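Aminotransferase (Streptomyces pactum, PDB 4ZM4) belongs to the class-III aminotransferases, a family of pyridoxal-5'-phosphate-dependent enzymes that share a fold with a central mixed beta sheet. Local coordinates at residues Val259-Ala264 / Lys327-Pro332; His70-Ala75 / Val322-Lys327. The protein carries 1 engineered substitution. All blocks are in the same frame, centred on the assembly; numbering follows the deposited sequence.

Contact 1 (Val259-Ala264 / Lys327-Pro332); sequences VARGGA and KIRSLP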
# COMPACT_ATOMS: atom_id res chain seq x y z
N VAL B 259 -5.41 -7.18 20.96
CA VAL B 259 -6.23 -7.14 22.19
C VAL B 259 -6.68 -8.54 22.61
O VAL B 259 -7.07 -8.74 23.74
CB VAL B 259 -7.47 -6.22 22.08
CG1 VAL B 259 -7.03 -4.80 21.79
CG2 VAL B 259 -8.41 -6.70 20.98
N ALA B 260 -6.53 -9.48 21.69
CA ALA B 260 -6.80 -10.91 21.89
C ALA B 260 -6.33 -11.60 20.63
O ALA B 260 -6.02 -10.95 19.63
CB ALA B 260 -8.28 -11.15 22.09
N ARG B 261 -6.27 -12.92 20.64
CA ARG B 261 -5.81 -13.66 19.46
C ARG B 261 -6.73 -13.39 18.25
O ARG B 261 -6.27 -13.14 17.14
CB ARG B 261 -5.73 -15.15 19.79
CG ARG B 261 -4.85 -15.94 18.83
CD ARG B 261 -4.84 -17.42 19.14
NE ARG B 261 -6.06 -18.08 18.68
CZ ARG B 261 -6.18 -19.38 18.40
NH1 ARG B 261 -7.34 -19.84 17.98
NH2 ARG B 261 -5.17 -20.20 18.54
N GLY B 262 -8.04 -13.42 18.50
CA GLY B 262 -9.06 -13.12 17.50
C GLY B 262 -9.56 -11.68 17.54
O GLY B 262 -10.68 -11.39 17.11
N GLY B 263 -8.72 -10.77 18.03
CA GLY B 263 -9.02 -9.34 18.03
C GLY B 263 -10.12 -8.93 18.96
O GLY B 263 -10.54 -9.70 19.84
N ALA B 264 -10.65 -7.72 18.72
CA ALA B 264 -11.77 -7.20 19.49
C ALA B 264 -13.06 -8.01 19.28
O ALA B 264 -13.89 -8.09 20.14
CB ALA B 264 -11.98 -5.72 19.16
N LYS B 327 3.58 -18.34 14.54
CA LYS B 327 4.18 -18.08 15.86
C LYS B 327 3.15 -17.77 16.96
O LYS B 327 3.22 -18.36 18.05
CB LYS B 327 5.17 -16.93 15.79
CG LYS B 327 5.77 -16.54 17.12
CD LYS B 327 7.01 -15.69 16.95
CE LYS B 327 7.53 -15.23 18.29
NZ LYS B 327 8.70 -14.33 18.08
N ILE B 328 2.22 -16.86 16.68
CA ILE B 328 1.18 -16.49 17.66
C ILE B 328 0.30 -17.70 18.07
O ILE B 328 -0.02 -17.91 19.24
CB ILE B 328 0.27 -15.38 17.11
CG1 ILE B 328 1.03 -14.06 17.04
CG2 ILE B 328 -1.00 -15.23 17.95
CD1 ILE B 328 0.29 -12.96 16.30
N ARG B 329 -0.06 -18.49 17.06
CA ARG B 329 -0.87 -19.69 17.26
C ARG B 329 -0.16 -20.69 18.17
O ARG B 329 -0.81 -21.35 18.98
CB ARG B 329 -1.15 -20.32 15.92
CG ARG B 329 -2.04 -21.56 15.93
CD ARG B 329 -1.70 -22.22 14.59
NE ARG B 329 -2.56 -23.06 13.82
CZ ARG B 329 -2.16 -23.72 12.73
NH1 ARG B 329 -0.89 -23.71 12.35
NH2 ARG B 329 -3.04 -24.47 12.04
N SER B 330 1.16 -20.77 18.06
CA SER B 330 1.94 -21.74 18.84
C SER B 330 2.13 -21.32 20.29
O SER B 330 2.69 -22.06 21.07
CB SER B 330 3.30 -21.96 18.17
OG SER B 330 4.13 -20.82 18.30
N LEU B 331 1.63 -20.15 20.66
CA LEU B 331 1.84 -19.57 22.01
C LEU B 331 0.50 -19.32 22.67
O LEU B 331 -0.00 -18.19 22.67
CB LEU B 331 2.64 -18.27 21.91
CG LEU B 331 4.05 -18.39 21.32
CD1 LEU B 331 4.67 -16.99 21.17
CD2 LEU B 331 4.96 -19.25 22.17
N PRO B 332 -0.10 -20.37 23.23
CA PRO B 332 -1.50 -20.27 23.66
C PRO B 332 -1.70 -19.40 24.90
O PRO B 332 -2.82 -18.93 25.12
CB PRO B 332 -1.90 -21.73 23.93
CG PRO B 332 -0.63 -22.42 24.24
CD PRO B 332 0.45 -21.73 23.44

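Contact 2 (His70-Ala75 / Val322-Lys327); sequences HLFGYA and VAMLGK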
# COMPACT_ATOMS: atom_id res chain seq x y z
N HIS B 70 4.58 -4.79 15.99
CA HIS B 70 5.64 -5.53 16.66
C HIS B 70 5.22 -6.03 18.01
O HIS B 70 5.57 -5.48 19.05
CB HIS B 70 6.88 -4.65 16.72
CG HIS B 70 7.35 -4.21 15.37
ND1 HIS B 70 7.21 -2.90 14.92
CD2 HIS B 70 7.88 -4.90 14.35
CE1 HIS B 70 7.65 -2.82 13.68
NE2 HIS B 70 8.07 -4.01 13.31
N LEU B 71 4.49 -7.12 18.00
CA LEU B 71 4.00 -7.76 19.20
C LEU B 71 5.15 -8.38 20.02
O LEU B 71 5.09 -8.45 21.26
CB LEU B 71 3.00 -8.81 18.82
CG LEU B 71 1.98 -9.23 19.84
CD1 LEU B 71 1.04 -8.09 20.17
CD2 LEU B 71 1.18 -10.42 19.32
N PHE B 72 6.18 -8.81 19.32
CA PHE B 72 7.35 -9.44 19.93
C PHE B 72 8.60 -8.56 19.88
O PHE B 72 9.70 -9.03 20.11
CB PHE B 72 7.64 -10.76 19.20
CG PHE B 72 6.48 -11.72 19.17
CD1 PHE B 72 6.07 -12.37 20.34
CD2 PHE B 72 5.78 -11.97 17.98
CE1 PHE B 72 5.00 -13.25 20.31
CE2 PHE B 72 4.71 -12.85 17.97
CZ PHE B 72 4.31 -13.49 19.13
N GLY B 73 8.45 -7.30 19.51
CA GLY B 73 9.61 -6.41 19.40
C GLY B 73 10.23 -6.39 18.04
O GLY B 73 9.81 -7.09 17.13
N TYR B 74 11.21 -5.52 17.88
CA TYR B 74 11.88 -5.30 16.62
C TYR B 74 12.83 -6.45 16.30
O TYR B 74 13.31 -7.13 17.22
CB TYR B 74 12.70 -4.02 16.69
CG TYR B 74 11.93 -2.72 16.77
CD1 TYR B 74 10.90 -2.43 15.89
CD2 TYR B 74 12.30 -1.73 17.69
CE1 TYR B 74 10.22 -1.24 15.97
CE2 TYR B 74 11.62 -0.53 17.76
CZ TYR B 74 10.59 -0.29 16.89
OH TYR B 74 9.93 0.92 16.94
N ALA B 75 13.14 -6.64 15.02
CA ALA B 75 14.11 -7.69 14.59
C ALA B 75 13.79 -9.08 15.13
O ALA B 75 14.67 -9.76 15.71
CB ALA B 75 15.53 -7.29 14.98
N VAL B 322 2.24 -15.98 7.42
CA VAL B 322 2.34 -17.38 7.86
C VAL B 322 3.27 -17.56 9.06
O VAL B 322 2.94 -18.24 10.03
CB VAL B 322 2.79 -18.28 6.69
CG1 VAL B 322 3.26 -19.66 7.19
CG2 VAL B 322 1.65 -18.42 5.67
N ALA B 323 4.44 -16.95 8.99
CA ALA B 323 5.39 -17.03 10.11
C ALA B 323 4.84 -16.34 11.37
O ALA B 323 4.98 -16.86 12.47
CB ALA B 323 6.73 -16.42 9.71
N MET B 324 4.20 -15.18 11.20
CA MET B 324 3.78 -14.38 12.35
C MET B 324 2.58 -15.01 12.99
O MET B 324 2.55 -15.19 14.21
CB MET B 324 3.47 -12.95 11.92
CG MET B 324 3.15 -12.01 13.06
SD MET B 324 4.48 -11.79 14.27
CE MET B 324 3.88 -10.33 15.14
N LEU B 325 1.58 -15.35 12.18
CA LEU B 325 0.38 -15.96 12.75
C LEU B 325 0.66 -17.40 13.22
O LEU B 325 0.06 -17.84 14.20
CB LEU B 325 -0.78 -15.90 11.76
CG LEU B 325 -1.31 -14.53 11.35
CD1 LEU B 325 -2.59 -14.63 10.54
CD2 LEU B 325 -1.55 -13.65 12.56
N GLY B 326 1.57 -18.10 12.55
CA GLY B 326 2.06 -19.40 13.01
C GLY B 326 2.70 -19.32 14.37
O GLY B 326 2.35 -20.08 15.28
N LYS B 327 3.58 -18.34 14.54
CA LYS B 327 4.18 -18.08 15.86
C LYS B 327 3.15 -17.77 16.96
O LYS B 327 3.22 -18.36 18.05
CB LYS B 327 5.17 -16.93 15.79
CG LYS B 327 5.77 -16.54 17.12
CD LYS B 327 7.01 -15.69 16.95
CE LYS B 327 7.53 -15.23 18.29
NZ LYS B 327 8.70 -14.33 18.08

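Contact 1 (Val259-Ala264 / Lys327-Pro332)
The type I beta turn A260-G263, which leads into helix 263-267, reaches across to the C-terminal end of helix 315-329, where R261 lies beside I328 and R329. The turn is closed by the bond from G263 N to A260 O (3.1 Å). R261 takes its second position, from which a long side chain can leave the loop, while G263 has a positive phi (69°) that glycine adopts more easily than other residues. With CG anti to the backbone N (chi1 -161°) and an extended second torsion, the R261 chain runs toward the helix and then bends at its third torsion. Its aliphatic part does the packing: CG of R261 lies 4.0 Å from CG2 of I328, the two side chains sliding past each other in opposite directions. I328 suits this place because its two branches serve different neighbours. CG2 meets the arginine, whereas CG1 packs on F72. Y335 of helix 334-355 touches both I328 and R261. Farther out, NH2 of R261 comes within 4.3 Å of CG of R329, with the guanidinium oblique to that methylene. The helix ends close by, where S330 OG donates to K327 O (2.6 Å), tilted 26° from the carbonyl plane, and L331 N bonds to I328 O (3.1 Å). The hydroxyl thus turns back onto the last helical turn. R261 NH2 stays 6.1 Å from R329 NE, and E109 of helix 98-110 probably offsets part of the like-charge repulsion. No hydrogen bond or salt bridge crosses between the two segments, so the contact rests on van der Waals packing, a methylene of R261 on a methyl of I328 and the guanidinium NH2 on a methylene of R329, whose own charge is taken up by a salt bridge to E109.

Contact 2 (His70-Ala75 / Val322-Lys327)
F72 is the centre of this contact, its ring met over one face by K327 and at its edge by M324. CE of the lysine stands 3.5 Å above the ring centroid, only 2° off the normal, a CH-pi contact through a methylene next to the ammonium. NZ lies 3.9 Å from the same centroid and 23° off the normal, a cation-pi contact. K327 gets there with its chain fully extended, so that it passes across the face from CG, near the CZ end, to NZ, near CG of F72. M324 bends at its second torsion (61°), which brings its thioether to the ring rim: SD is 5.0 Å from the F72 centroid and lies in the ring plane, a Met-aromatic contact. The methyl CE of M324 touches CD2 of F72 at 3.8 Å and CB of L71 at 4.1 Å. That same L71 CB lies over the ring face opposite the lysine, toward the rim.

The next shell fixes these groups. E78 and D76, which follow the loop, form salt bridges with K327 NZ and hold the charge at the end of its path over the ring. L71 packs on L334, Y335 and L338 of helix 334-355, while V79 of helix 77-89 backs M324. Within the loop, CD1 of Y74 sits 3.8 Å above the H70 ring; H70 ND1 bonds to M65 O, Y74 OH bonds to D62, and both side chains pack on M92 of the second subunit. G73, with a positive phi, carries the chain between F72 and Y74. The ring's electron-rich face and the two carboxylates probably stabilise the lysine as an ammonium. Loop and helix thus meet through apolar and cation-pi contacts without a hydrogen bond, while D76 and E78 join the lysine to the chain just after the loop.

From the N terminus, the loop 70-75 comes first, after strand 59-62 and before helix 77-89; contact 2 closes a long excursion of 246 residues, which contains the seven-stranded sheet, by bringing that loop onto helix 315-329. The chain meets 259-264 within this excursion, after strand 247-251, and contact 1 then returns it to the end of the same helix after 62 residues. The two closures cross, because 327-332 carries on from K327, which both contacts share. Their centres lie 11 Å apart and they touch directly, L331 CD1 packing on F72 CE1 at 3.8 Å. Helix 315-329 thereby ties together an early loop and the turn before helix 263-267.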